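PDB 4AIP: Fe-regulated protein B from Neisseria meningitidis, which transports iron across the meningococcal outer membrane as a TonB-dependent transporter, probably as siderophore-bound iron. Local coordinates for residues K77-A82 with F691-P696. Numbering follows the deposited sequence.
Sequences KDESTA and FANWKP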
ATOM      1  N   LYS B  77      -8.839  21.578  18.111  1.00 10.06           N
ATOM      2  CA  LYS B  77      -8.530  20.188  17.691  1.00  9.18           C
ATOM      3  C   LYS B  77      -7.001  19.866  17.697  1.00  9.58           C
ATOM      4  O   LYS B  77      -6.560  18.716  18.054  1.00  8.24           O
ATOM      5  CB  LYS B  77      -9.123  19.978  16.294  1.00  8.31           C
ATOM      6  CG  LYS B  77      -9.535  18.606  15.973  1.00  6.96           C
ATOM      7  CD  LYS B  77      -9.967  18.569  14.502  1.00  7.86           C
ATOM      8  CE  LYS B  77      -8.676  18.350  13.607  1.00  7.89           C
ATOM      9  NZ  LYS B  77      -8.939  18.953  12.263  1.00 13.45           N
ATOM     10  N   ASP B  78      -6.174  20.877  17.354  1.00  8.57           N
ATOM     11  CA  ASP B  78      -4.732  20.633  17.373  1.00  9.41           C
ATOM     12  C   ASP B  78      -4.190  20.474  18.786  1.00 10.88           C
ATOM     13  O   ASP B  78      -3.039  20.010  18.945  1.00 11.16           O
ATOM     14  CB  ASP B  78      -3.947  21.764  16.712  1.00  9.85           C
ATOM     15  CG  ASP B  78      -4.045  21.770  15.178  1.00 11.04           C
ATOM     16  OD1 ASP B  78      -4.461  20.752  14.541  1.00 17.50           O
ATOM     17  OD2 ASP B  78      -3.697  22.854  14.668  1.00  9.32           O
ATOM     18  N   GLU B  79      -4.987  20.871  19.801  1.00  9.44           N
ATOM     19  CA  GLU B  79      -4.552  20.722  21.193  1.00  8.72           C
ATOM     20  C   GLU B  79      -5.082  19.448  21.827  1.00  8.60           C
ATOM     21  O   GLU B  79      -4.855  19.161  23.011  1.00  9.04           O
ATOM     22  CB  GLU B  79      -4.977  21.922  22.011  1.00  8.59           C
ATOM     23  CG  GLU B  79      -4.351  23.232  21.526  1.00  8.83           C
ATOM     24  CD  GLU B  79      -4.981  24.444  22.149  1.00 13.02           C
ATOM     25  OE1 GLU B  79      -5.940  24.303  22.962  1.00 16.38           O
ATOM     26  OE2 GLU B  79      -4.523  25.562  21.818  1.00 14.73           O
ATOM     27  N   SER B  80      -5.842  18.704  21.034  1.00  8.30           N
ATOM     28  CA  SER B  80      -6.477  17.474  21.496  1.00  8.08           C
ATOM     29  C   SER B  80      -5.678  16.287  21.007  1.00  9.66           C
ATOM     30  O   SER B  80      -4.919  16.385  20.050  1.00 13.70           O
ATOM     31  CB  SER B  80      -7.864  17.375  20.898  1.00  7.01           C
ATOM     32  OG  SER B  80      -8.367  16.055  21.162  1.00  5.91           O
ATOM     33  N   THR B  81      -5.927  15.141  21.599  1.00  9.62           N
ATOM     34  CA  THR B  81      -5.193  13.918  21.336  1.00  8.58           C
ATOM     35  C   THR B  81      -6.166  12.973  20.638  1.00  8.84           C
ATOM     36  O   THR B  81      -5.778  11.874  20.243  1.00 11.20           O
ATOM     37  CB  THR B  81      -4.822  13.430  22.726  1.00  9.98           C
ATOM     38  OG1 THR B  81      -3.435  13.019  22.812  1.00 13.09           O
ATOM     39  CG2 THR B  81      -5.736  12.447  23.265  1.00  7.66           C
ATOM     40  N   ALA B  82      -7.427  13.393  20.475  1.00  7.80           N
ATOM     41  CA  ALA B  82      -8.475  12.510  19.902  1.00  9.15           C
ATOM     42  C   ALA B  82      -8.234  12.236  18.406  1.00  9.47           C
ATOM     43  O   ALA B  82      -7.704  13.087  17.680  1.00  8.56           O
ATOM     44  CB  ALA B  82      -9.897  13.138  20.135  1.00  7.38           C
ATOM     45  N   PHE B 691      -5.678  15.837  30.605  1.00 13.81           N
ATOM     46  CA  PHE B 691      -4.918  16.091  29.358  1.00 15.32           C
ATOM     47  C   PHE B 691      -4.024  17.236  29.620  1.00 16.51           C
ATOM     48  O   PHE B 691      -4.251  17.998  30.597  1.00 17.63           O
ATOM     49  CB  PHE B 691      -5.828  16.479  28.168  1.00 14.80           C
ATOM     50  CG  PHE B 691      -6.736  17.697  28.456  1.00 16.48           C
ATOM     51  CD1 PHE B 691      -6.293  19.009  28.226  1.00 14.46           C
ATOM     52  CD2 PHE B 691      -8.017  17.498  29.009  1.00 15.16           C
ATOM     53  CE1 PHE B 691      -7.144  20.121  28.539  1.00 17.37           C
ATOM     54  CE2 PHE B 691      -8.880  18.581  29.326  1.00 19.49           C
ATOM     55  CZ  PHE B 691      -8.468  19.885  29.088  1.00 20.91           C
ATOM     56  N   ALA B 692      -3.066  17.407  28.703  1.00 15.10           N
ATOM     57  CA  ALA B 692      -2.187  18.523  28.709  1.00 14.19           C
ATOM     58  C   ALA B 692      -1.878  18.904  27.245  1.00 15.95           C
ATOM     59  O   ALA B 692      -1.674  18.028  26.396  1.00 15.77           O
ATOM     60  CB  ALA B 692      -0.940  18.140  29.454  1.00 15.14           C
ATOM     61  N   ASN B 693      -1.833  20.208  26.964  1.00 15.71           N
ATOM     62  CA  ASN B 693      -1.325  20.723  25.703  1.00 16.07           C
ATOM     63  C   ASN B 693      -0.119  21.655  25.958  1.00 17.50           C
ATOM     64  O   ASN B 693      -0.233  22.706  26.620  1.00 17.20           O
ATOM     65  CB  ASN B 693      -2.440  21.465  24.958  1.00 15.34           C
ATOM     66  CG  ASN B 693      -1.930  22.333  23.811  1.00 15.30           C
ATOM     67  OD1 ASN B 693      -1.924  23.545  23.905  1.00 12.21           O
ATOM     68  ND2 ASN B 693      -1.520  21.708  22.718  1.00 13.29           N
ATOM     69  N   TRP B 694       1.046  21.274  25.464  1.00 17.86           N
ATOM     70  CA  TRP B 694       2.123  22.272  25.474  1.00 19.03           C
ATOM     71  C   TRP B 694       2.652  22.743  24.174  1.00 18.84           C
ATOM     72  O   TRP B 694       2.673  22.002  23.177  1.00 19.68           O
ATOM     73  CB  TRP B 694       3.188  22.063  26.565  1.00 18.78           C
ATOM     74  CG  TRP B 694       4.488  21.491  26.339  1.00 18.33           C
ATOM     75  CD1 TRP B 694       4.795  20.162  26.092  1.00 29.47           C
ATOM     76  CD2 TRP B 694       5.751  22.160  26.492  1.00 16.06           C
ATOM     77  NE1 TRP B 694       6.204  19.985  26.002  1.00 24.60           N
ATOM     78  CE2 TRP B 694       6.794  21.199  26.223  1.00 17.86           C
ATOM     79  CE3 TRP B 694       6.097  23.483  26.708  1.00 21.93           C
ATOM     80  CZ2 TRP B 694       8.137  21.508  26.262  1.00 19.64           C
ATOM     81  CZ3 TRP B 694       7.457  23.808  26.743  1.00 29.32           C
ATOM     82  CH2 TRP B 694       8.468  22.812  26.515  1.00 24.39           C
ATOM     83  N   LYS B 695       2.994  24.018  24.200  1.00 17.06           N
ATOM     84  CA  LYS B 695       3.297  24.752  23.045  1.00 17.67           C
ATOM     85  C   LYS B 695       4.666  25.258  23.335  1.00 17.86           C
ATOM     86  O   LYS B 695       4.815  26.413  23.772  1.00 19.91           O
ATOM     87  CB  LYS B 695       2.334  25.937  22.886  1.00 18.32           C
ATOM     88  CG  LYS B 695       0.927  25.622  22.367  1.00 14.01           C
ATOM     89  CD  LYS B 695       0.122  26.902  22.322  1.00 10.06           C
ATOM     90  CE  LYS B 695      -1.354  26.605  22.182  1.00 10.05           C
ATOM     91  NZ  LYS B 695      -1.587  25.861  20.896  1.00 11.26           N
ATOM     92  N   PRO B 696       5.682  24.431  23.080  1.00 16.53           N
ATOM     93  CA  PRO B 696       7.053  24.717  23.477  1.00 16.93           C
ATOM     94  C   PRO B 696       7.669  25.931  22.798  1.00 19.20           C
ATOM     95  O   PRO B 696       8.719  26.401  23.218  1.00 19.18           O
ATOM     96  CB  PRO B 696       7.787  23.446  23.049  1.00 17.38           C
ATOM     97  CG  PRO B 696       6.703  22.391  22.842  1.00 16.98           C
ATOM     98  CD  PRO B 696       5.602  23.197  22.285  1.00 17.44           C
TER
HETATM   99  O   HOH W   1      -4.391  17.386  25.058  1.00 17.05           O
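D78 only borders N693 ND2 with its carbonyl; that oxygen accepts instead from N705 ND2 on the next strand, while the D78 carboxylate turns to a salt bridge with R188. The residue sits inside a type I turn from K77 to S80, closed by S80 N to K77 O at 3.1 Å, and the turn presents E79 to the barrel wall. E79 does most of the touching. Its CG is anti to its carbonyl carbon (chi1 -62°) and the chain runs extended beyond, which lays the side chain over the amide of N693. There E79 CG comes 3.4 Å from N693 OD1. The carboxylate and amide planes stack only 27° apart. R643 bonds N693 OD1, and N703 and N705 take N693 ND2, so partners on strands 635-644 and 702-709 hold that amide's rotation. Farther out, K695 NZ donates to E79 OE2 at 3.1 Å, reaching the oxygen on its anti side and 23° out of the carboxylate plane; the lysine is shared with N703. Backbone contact runs through a water, which donates to E79 O at 2.7 Å and to A692 O at 3.1 Å. Beyond it, S80 OG accepts from A82 N, an ST turn within the loop that leads to helix 85-88. A plug-domain loop thus docks on the inner wall of the barrel, the plug-in-barrel architecture of TonB-dependent transporters.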